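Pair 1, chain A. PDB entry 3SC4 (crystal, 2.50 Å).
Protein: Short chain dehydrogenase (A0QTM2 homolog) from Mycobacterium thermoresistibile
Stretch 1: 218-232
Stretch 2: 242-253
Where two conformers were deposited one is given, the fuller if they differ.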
# COMPACT_ATOMS: atom_id res chain seq x y z
N SER A 218 -1.72 -7.11 28.04
CA SER A 218 -2.47 -7.46 26.84
C SER A 218 -3.95 -7.64 27.11
O SER A 218 -4.38 -7.68 28.26
CB SER A 218 -1.92 -8.76 26.23
OG SER A 218 -0.57 -8.61 25.86
N ARG A 219 -4.72 -7.76 26.04
CA ARG A 219 -6.16 -8.05 26.14
C ARG A 219 -6.50 -9.34 25.40
O ARG A 219 -5.71 -9.83 24.57
CB ARG A 219 -7.02 -6.89 25.62
CG ARG A 219 -7.11 -5.73 26.61
CD ARG A 219 -8.09 -4.63 26.20
NE ARG A 219 -8.38 -3.79 27.36
CZ ARG A 219 -8.32 -2.46 27.41
NH1 ARG A 219 -8.04 -1.72 26.35
NH2 ARG A 219 -8.58 -1.86 28.56
N LYS A 220 -7.67 -9.88 25.73
CA LYS A 220 -8.16 -11.14 25.14
C LYS A 220 -8.75 -10.94 23.73
O LYS A 220 -9.16 -9.85 23.37
CB LYS A 220 -9.21 -11.78 26.07
CG LYS A 220 -8.69 -12.11 27.47
CD LYS A 220 -9.66 -13.00 28.26
CE LYS A 220 -10.73 -12.18 29.05
NZ LYS A 220 -11.90 -13.04 29.55
N PRO A 221 -8.77 -12.02 22.93
CA PRO A 221 -9.27 -11.89 21.56
C PRO A 221 -10.72 -11.46 21.48
O PRO A 221 -11.15 -10.90 20.47
CB PRO A 221 -9.09 -13.29 20.96
CG PRO A 221 -8.58 -14.15 22.05
CD PRO A 221 -8.14 -13.33 23.18
N GLU A 222 -11.46 -11.71 22.55
CA GLU A 222 -12.84 -11.24 22.67
C GLU A 222 -12.98 -9.74 22.45
O GLU A 222 -13.98 -9.31 21.96
CB GLU A 222 -13.43 -11.64 24.03
CG GLU A 222 -13.90 -13.11 24.11
CD GLU A 222 -12.79 -14.14 24.47
OE1 GLU A 222 -11.59 -13.80 24.53
OE2 GLU A 222 -13.17 -15.31 24.71
N VAL A 223 -11.98 -8.95 22.80
CA VAL A 223 -12.08 -7.52 22.55
C VAL A 223 -12.29 -7.26 21.06
O VAL A 223 -13.04 -6.37 20.71
CB VAL A 223 -10.86 -6.72 23.08
CG1 VAL A 223 -9.65 -6.82 22.14
CG2 VAL A 223 -11.25 -5.29 23.30
N TYR A 224 -11.67 -8.07 20.20
CA TYR A 224 -11.81 -7.97 18.75
C TYR A 224 -13.14 -8.58 18.27
O TYR A 224 -13.84 -8.00 17.43
CB TYR A 224 -10.66 -8.70 18.06
CG TYR A 224 -9.89 -7.94 16.99
CD1 TYR A 224 -10.53 -7.21 16.01
CD2 TYR A 224 -8.49 -8.04 16.92
CE1 TYR A 224 -9.83 -6.54 15.03
CE2 TYR A 224 -7.77 -7.37 15.94
CZ TYR A 224 -8.45 -6.62 15.00
OH TYR A 224 -7.74 -5.96 14.03
N ALA A 225 -13.47 -9.76 18.78
CA ALA A 225 -14.74 -10.45 18.44
C ALA A 225 -15.97 -9.59 18.78
O ALA A 225 -16.83 -9.37 17.93
CB ALA A 225 -14.83 -11.81 19.13
N ASP A 226 -16.04 -9.11 20.01
CA ASP A 226 -17.16 -8.24 20.43
C ASP A 226 -17.21 -6.94 19.62
O ASP A 226 -18.29 -6.51 19.23
CB ASP A 226 -17.10 -7.93 21.93
CG ASP A 226 -17.50 -9.11 22.80
OD1 ASP A 226 -17.96 -10.14 22.26
OD2 ASP A 226 -17.38 -9.00 24.05
N ALA A 227 -16.06 -6.32 19.35
CA ALA A 227 -16.07 -5.08 18.55
C ALA A 227 -16.57 -5.39 17.12
O ALA A 227 -17.43 -4.68 16.59
CB ALA A 227 -14.70 -4.37 18.54
N ALA A 228 -16.07 -6.46 16.53
CA ALA A 228 -16.47 -6.85 15.17
C ALA A 228 -17.98 -7.01 15.09
O ALA A 228 -18.63 -6.51 14.17
CB ALA A 228 -15.78 -8.16 14.76
N TYR A 229 -18.53 -7.70 16.10
CA TYR A 229 -19.94 -8.00 16.18
C TYR A 229 -20.76 -6.72 16.14
O TYR A 229 -21.72 -6.61 15.39
CB TYR A 229 -20.23 -8.80 17.45
CG TYR A 229 -21.66 -9.30 17.55
CD1 TYR A 229 -22.07 -10.46 16.86
CD2 TYR A 229 -22.61 -8.61 18.32
CE1 TYR A 229 -23.38 -10.92 16.94
CE2 TYR A 229 -23.93 -9.05 18.41
CZ TYR A 229 -24.31 -10.20 17.71
OH TYR A 229 -25.61 -10.63 17.83
N VAL A 230 -20.36 -5.74 16.93
CA VAL A 230 -21.04 -4.45 16.93
C VAL A 230 -21.04 -3.84 15.53
O VAL A 230 -22.08 -3.40 15.04
CB VAL A 230 -20.38 -3.48 17.92
CG1 VAL A 230 -20.94 -2.06 17.75
CG2 VAL A 230 -20.53 -4.02 19.38
N VAL A 231 -19.88 -3.86 14.87
CA VAL A 231 -19.74 -3.25 13.54
C VAL A 231 -20.57 -3.99 12.50
O VAL A 231 -21.23 -3.36 11.66
CB VAL A 231 -18.25 -3.16 13.10
CG1 VAL A 231 -18.12 -2.70 11.64
CG2 VAL A 231 -17.50 -2.21 13.99
N LEU A 232 -20.60 -5.33 12.57
CA LEU A 232 -21.30 -6.13 11.56
C LEU A 232 -22.82 -6.04 11.66
O LEU A 232 -23.54 -6.43 10.73
CB LEU A 232 -20.85 -7.58 11.63
CG LEU A 232 -19.37 -7.80 11.28
CD1 LEU A 232 -18.95 -9.23 11.57
CD2 LEU A 232 -19.13 -7.42 9.84
N THR A 242 -12.12 3.89 9.90
CA THR A 242 -10.95 3.16 10.39
C THR A 242 -11.10 3.12 11.92
O THR A 242 -10.74 4.07 12.61
CB THR A 242 -9.58 3.79 9.93
OG1 THR A 242 -9.43 5.13 10.42
CG2 THR A 242 -9.45 3.80 8.43
N LEU A 243 -11.66 2.01 12.42
CA LEU A 243 -12.11 1.86 13.83
C LEU A 243 -11.13 1.17 14.79
O LEU A 243 -10.35 0.28 14.39
CB LEU A 243 -13.41 1.06 13.84
CG LEU A 243 -14.54 1.69 13.02
CD1 LEU A 243 -15.61 0.68 12.68
CD2 LEU A 243 -15.12 2.87 13.81
N LEU A 244 -11.20 1.56 16.06
CA LEU A 244 -10.47 0.90 17.14
C LEU A 244 -11.44 0.08 18.02
O LEU A 244 -12.50 0.56 18.36
CB LEU A 244 -9.79 1.96 18.00
CG LEU A 244 -8.66 2.74 17.35
CD1 LEU A 244 -8.13 3.85 18.27
CD2 LEU A 244 -7.55 1.79 16.96
N CYS A 245 -11.06 -1.14 18.43
CA CYS A 245 -12.00 -2.01 19.13
C CYS A 245 -12.62 -1.35 20.38
O CYS A 245 -13.84 -1.21 20.51
CB CYS A 245 -11.33 -3.32 19.52
SG CYS A 245 -10.85 -4.34 18.10
N GLU A 246 -11.76 -0.93 21.30
CA GLU A 246 -12.22 -0.39 22.55
C GLU A 246 -13.17 0.80 22.34
O GLU A 246 -14.23 0.88 22.96
CB GLU A 246 -11.03 0.00 23.41
CG GLU A 246 -10.27 -1.18 23.99
CD GLU A 246 -9.19 -1.71 23.07
OE1 GLU A 246 -9.31 -1.58 21.82
OE2 GLU A 246 -8.22 -2.31 23.61
N ASP A 247 -12.82 1.69 21.42
CA ASP A 247 -13.68 2.84 21.11
C ASP A 247 -15.07 2.39 20.62
O ASP A 247 -16.09 2.92 21.04
CB ASP A 247 -13.02 3.76 20.08
CG ASP A 247 -11.65 4.21 20.51
OD1 ASP A 247 -10.88 3.38 21.02
OD2 ASP A 247 -11.31 5.40 20.34
N VAL A 248 -15.10 1.41 19.73
CA VAL A 248 -16.35 0.90 19.20
C VAL A 248 -17.20 0.36 20.34
O VAL A 248 -18.43 0.59 20.40
CB VAL A 248 -16.08 -0.19 18.14
CG1 VAL A 248 -17.35 -0.97 17.83
CG2 VAL A 248 -15.53 0.46 16.90
N LEU A 249 -16.54 -0.35 21.25
CA LEU A 249 -17.24 -0.97 22.37
C LEU A 249 -17.87 0.06 23.32
O LEU A 249 -19.03 -0.08 23.66
CB LEU A 249 -16.33 -1.96 23.09
CG LEU A 249 -16.12 -3.27 22.29
CD1 LEU A 249 -14.92 -4.04 22.80
CD2 LEU A 249 -17.39 -4.17 22.27
N LEU A 250 -17.14 1.11 23.71
CA LEU A 250 -17.72 2.19 24.54
C LEU A 250 -18.88 2.89 23.87
O LEU A 250 -19.85 3.22 24.53
CB LEU A 250 -16.68 3.27 24.88
CG LEU A 250 -15.59 2.82 25.82
CD1 LEU A 250 -14.62 3.97 26.09
CD2 LEU A 250 -16.18 2.31 27.11
N GLU A 251 -18.76 3.14 22.58
CA GLU A 251 -19.80 3.82 21.82
C GLU A 251 -21.09 2.98 21.80
O GLU A 251 -22.19 3.52 21.68
CB GLU A 251 -19.29 4.18 20.40
CG GLU A 251 -18.33 5.41 20.41
CD GLU A 251 -17.30 5.48 19.25
OE1 GLU A 251 -17.37 4.68 18.28
OE2 GLU A 251 -16.39 6.35 19.34
N SER A 252 -20.93 1.65 21.94
CA SER A 252 -22.04 0.68 21.90
C SER A 252 -22.74 0.45 23.23
O SER A 252 -23.86 -0.05 23.25
CB SER A 252 -21.55 -0.68 21.40
OG SER A 252 -20.90 -1.41 22.42
N GLY A 253 -22.06 0.80 24.33
CA GLY A 253 -22.63 0.72 25.69
C GLY A 253 -21.82 -0.06 26.71
O GLY A 253 -22.16 -0.09 27.88

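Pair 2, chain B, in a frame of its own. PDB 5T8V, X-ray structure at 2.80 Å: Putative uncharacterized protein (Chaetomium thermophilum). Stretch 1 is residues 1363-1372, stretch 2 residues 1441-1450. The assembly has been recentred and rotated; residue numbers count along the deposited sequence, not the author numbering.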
# COMPACT_ATOMS: atom_id res chain seq x y z
N ARG B 1363 -45.39 -32.05 31.71
CA ARG B 1363 -43.98 -32.38 31.93
C ARG B 1363 -43.19 -32.29 30.63
O ARG B 1363 -41.99 -32.04 30.65
CB ARG B 1363 -43.84 -33.78 32.53
CG ARG B 1363 -42.40 -34.19 32.80
CD ARG B 1363 -42.32 -35.58 33.39
NE ARG B 1363 -40.94 -35.97 33.67
CZ ARG B 1363 -40.28 -35.66 34.78
NH1 ARG B 1363 -40.86 -34.94 35.73
NH2 ARG B 1363 -39.02 -36.06 34.94
N LEU B 1364 -43.88 -32.52 29.51
CA LEU B 1364 -43.24 -32.48 28.20
C LEU B 1364 -42.30 -31.29 28.06
O LEU B 1364 -41.15 -31.43 27.63
CB LEU B 1364 -44.32 -32.47 27.11
CG LEU B 1364 -43.86 -32.36 25.66
CD1 LEU B 1364 -44.79 -33.15 24.76
CD2 LEU B 1364 -43.82 -30.91 25.21
N ARG B 1365 -42.78 -30.10 28.43
CA ARG B 1365 -41.95 -28.91 28.35
C ARG B 1365 -40.74 -29.00 29.28
O ARG B 1365 -39.72 -28.36 29.03
CB ARG B 1365 -42.77 -27.67 28.68
CG ARG B 1365 -43.83 -27.33 27.65
CD ARG B 1365 -44.70 -26.18 28.12
NE ARG B 1365 -45.38 -26.49 29.38
CZ ARG B 1365 -46.10 -25.62 30.07
NH1 ARG B 1365 -46.26 -24.38 29.64
NH2 ARG B 1365 -46.67 -26.00 31.21
N GLN B 1366 -40.85 -29.78 30.35
CA GLN B 1366 -39.72 -29.95 31.26
C GLN B 1366 -38.57 -30.68 30.56
O GLN B 1366 -37.41 -30.27 30.68
CB GLN B 1366 -40.16 -30.71 32.50
CG GLN B 1366 -39.18 -30.68 33.66
CD GLN B 1366 -39.73 -31.33 34.91
OE1 GLN B 1366 -40.38 -32.38 34.84
NE2 GLN B 1366 -39.49 -30.71 36.06
N LEU B 1367 -38.88 -31.75 29.83
CA LEU B 1367 -37.84 -32.53 29.16
C LEU B 1367 -37.40 -31.90 27.84
O LEU B 1367 -36.28 -32.15 27.40
CB LEU B 1367 -38.33 -33.95 28.92
CG LEU B 1367 -38.73 -34.71 30.19
CD1 LEU B 1367 -39.28 -36.07 29.84
CD2 LEU B 1367 -37.55 -34.83 31.15
N THR B 1368 -38.26 -31.12 27.20
CA THR B 1368 -37.81 -30.30 26.08
C THR B 1368 -36.83 -29.24 26.57
O THR B 1368 -35.76 -29.05 25.98
CB THR B 1368 -39.01 -29.66 25.40
OG1 THR B 1368 -39.93 -30.68 24.96
CG2 THR B 1368 -38.57 -28.82 24.19
N ALA B 1369 -37.19 -28.54 27.65
CA ALA B 1369 -36.26 -27.63 28.31
C ALA B 1369 -34.93 -28.32 28.59
O ALA B 1369 -33.86 -27.81 28.24
CB ALA B 1369 -36.87 -27.11 29.61
N ALA B 1370 -34.99 -29.49 29.23
CA ALA B 1370 -33.78 -30.26 29.47
C ALA B 1370 -32.99 -30.46 28.18
O ALA B 1370 -31.82 -30.08 28.09
CB ALA B 1370 -34.15 -31.61 30.09
N SER B 1371 -33.64 -31.02 27.16
CA SER B 1371 -32.95 -31.38 25.92
C SER B 1371 -32.24 -30.17 25.31
O SER B 1371 -31.03 -30.21 25.06
CB SER B 1371 -33.95 -31.97 24.93
OG SER B 1371 -34.57 -33.14 25.45
N MET B 1372 -32.99 -29.10 25.05
CA MET B 1372 -32.44 -27.91 24.39
C MET B 1372 -31.06 -27.55 24.91
O MET B 1372 -30.16 -27.22 24.13
CB MET B 1372 -33.38 -26.72 24.57
CG MET B 1372 -34.62 -26.75 23.70
SD MET B 1372 -35.56 -25.22 23.83
CE MET B 1372 -35.97 -25.22 25.57
N ARG B 1441 -42.33 -29.40 17.46
CA ARG B 1441 -40.90 -29.17 17.65
C ARG B 1441 -40.47 -29.47 19.07
O ARG B 1441 -39.32 -29.88 19.30
CB ARG B 1441 -40.54 -27.73 17.26
CG ARG B 1441 -41.10 -26.67 18.19
CD ARG B 1441 -40.91 -25.26 17.63
NE ARG B 1441 -39.54 -25.02 17.17
CZ ARG B 1441 -39.08 -23.84 16.78
NH1 ARG B 1441 -37.82 -23.72 16.37
NH2 ARG B 1441 -39.87 -22.77 16.79
N MET B 1442 -41.36 -29.27 20.05
CA MET B 1442 -41.06 -29.70 21.41
C MET B 1442 -40.73 -31.18 21.45
O MET B 1442 -39.85 -31.61 22.21
CB MET B 1442 -42.23 -29.40 22.35
CG MET B 1442 -42.54 -27.93 22.57
SD MET B 1442 -43.71 -27.73 23.93
CE MET B 1442 -44.20 -26.02 23.72
N VAL B 1443 -41.41 -31.99 20.64
CA VAL B 1443 -41.13 -33.42 20.63
C VAL B 1443 -39.91 -33.73 19.76
O VAL B 1443 -39.14 -34.64 20.07
CB VAL B 1443 -42.37 -34.21 20.17
CG1 VAL B 1443 -42.08 -35.71 20.18
CG2 VAL B 1443 -43.55 -33.90 21.07
N ARG B 1444 -39.71 -33.00 18.66
CA ARG B 1444 -38.53 -33.24 17.83
C ARG B 1444 -37.25 -32.89 18.58
O ARG B 1444 -36.19 -33.44 18.27
CB ARG B 1444 -38.60 -32.43 16.53
CG ARG B 1444 -37.26 -32.38 15.80
CD ARG B 1444 -37.37 -31.92 14.36
NE ARG B 1444 -37.95 -30.59 14.24
CZ ARG B 1444 -37.80 -29.80 13.18
NH1 ARG B 1444 -38.36 -28.60 13.16
NH2 ARG B 1444 -37.08 -30.20 12.13
N ALA B 1445 -37.32 -31.98 19.55
CA ALA B 1445 -36.16 -31.71 20.39
C ALA B 1445 -35.80 -32.93 21.22
O ALA B 1445 -34.66 -33.41 21.18
CB ALA B 1445 -36.42 -30.50 21.28
N CYS B 1446 -36.77 -33.45 21.98
CA CYS B 1446 -36.53 -34.66 22.76
C CYS B 1446 -36.04 -35.80 21.88
O CYS B 1446 -35.15 -36.56 22.26
CB CYS B 1446 -37.80 -35.06 23.50
SG CYS B 1446 -38.41 -33.82 24.65
N LYS B 1447 -36.62 -35.93 20.68
CA LYS B 1447 -36.18 -36.98 19.76
C LYS B 1447 -34.72 -36.79 19.36
O LYS B 1447 -33.91 -37.71 19.49
CB LYS B 1447 -37.08 -36.97 18.52
CG LYS B 1447 -36.80 -38.09 17.53
CD LYS B 1447 -37.27 -37.72 16.14
CE LYS B 1447 -37.09 -38.86 15.16
NZ LYS B 1447 -37.39 -38.44 13.76
N ASP B 1448 -34.38 -35.59 18.87
CA ASP B 1448 -33.00 -35.31 18.49
C ASP B 1448 -32.04 -35.52 19.65
O ASP B 1448 -30.85 -35.79 19.42
CB ASP B 1448 -32.89 -33.87 17.97
CG ASP B 1448 -33.63 -33.67 16.66
OD1 ASP B 1448 -33.74 -34.63 15.87
OD2 ASP B 1448 -34.09 -32.53 16.41
N LEU B 1449 -32.52 -35.40 20.89
CA LEU B 1449 -31.67 -35.67 22.03
C LEU B 1449 -31.52 -37.17 22.27
O LEU B 1449 -30.42 -37.65 22.59
CB LEU B 1449 -32.23 -34.98 23.28
CG LEU B 1449 -31.42 -35.03 24.58
CD1 LEU B 1449 -31.79 -36.25 25.40
CD2 LEU B 1449 -29.91 -34.99 24.32
N VAL B 1450 -32.61 -37.93 22.12
CA VAL B 1450 -32.53 -39.38 22.28
C VAL B 1450 -31.61 -39.99 21.22
O VAL B 1450 -30.94 -40.99 21.47
CB VAL B 1450 -33.94 -40.01 22.22
CG1 VAL B 1450 -33.86 -41.53 22.24
CG2 VAL B 1450 -34.78 -39.51 23.39

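In both pairs two helices cross at a similar angle and distance. The axes of helices 222-232 and 245-252 in pair 1 approach to 8.7 Å with 56° between their N-to-C directions; in pair 2, helices 1364-1372 and 1441-1450 approach to 8.6 Å at 51°. Fourteen central residues superpose with an RMSD of 0.6 Å. The second helix begins within the stretch in pair 1, where L244(A), the last residue of strand 242-244, occupies the N-cap position, whereas in pair 2 it already runs through R1441(B), the residue matched to L244(A).

The centre of the crossing is built on small residues of the first helix. A227(A) points its CB toward the second helix; that atom lies 3.6 Å from CA of C245(A), and CA of A227(A) is 5.1 Å from CA of C245(A). Its counterpart T1368(B) is nearest to C1446(B), the match of L249(A) and so one turn further along the second helix than the match of C245(A), at 5.6 Å between CA atoms. The threonine adds polarity to the same site. Its OG1 lies 2.9 Å from O of M1442(B) and 3.0 Å from O of L1364(B), so its one proton has an acceptor on each helix and the choice remains open. Its methyl still packs, with CG2 of T1368(B) 4.0 Å from CB of A1445(B), the match of V248(A).

L249(A) and C1446(B) also coincide, their side-chain centres 0.5 Å apart. L249(A) is a knob among V223(A), D226(A), A227(A) and V230(A), reaching CG2 of V223(A) with its CD1 at 3.9 Å and CB of D226(A) with its CD2 at 3.8 Å. The shorter C1446(B) places SG 4.3 Å from CB of L1367(B), the equivalent of D226(A), and 3.5 Å from OG1 of T1368(B).

At the start of the first helix, V223(A) and L1364(B) overlap closely, but their partners differ. C245(A) is compact, and its SG sits over one face of the Y224(A) ring, 4.0 Å from the centroid. The longer M1442(B) at this position extends its thioether instead, bringing SD to 3.4 Å from CD2 of L1364(B) and 3.7 Å from CG of R1365(B), the match of Y224(A). CA-to-CB of E246(A) points sideways, but its end comes nearer to the first stretch and forms a salt bridge, OE2 accepting a hydrogen bond from NH1 of R219(A) at 2.8 Å. V1443(B), at the matched position, makes an apolar contact, its CG2 4.0 Å from CD1 of L1364(B).

Further along, V230(A) packs CG1 against CG1 of V248(A) at 3.8 Å and CB of S252(A) at 3.9 Å. The matched positions exchange bulk: S1371(B) stands for V230(A) and L1449(B) for S252(A), with OG of S1371(B) 3.7 Å from CB of L1449(B). Each serine hydroxyl bonds within its own helix, OG of S252(A) to O of L249(A) at 2.6 Å and OG of S1371(B) to O of L1367(B) at 2.8 Å. The stretches bury 560 Å² in pair 1 and 430 Å² in pair 2.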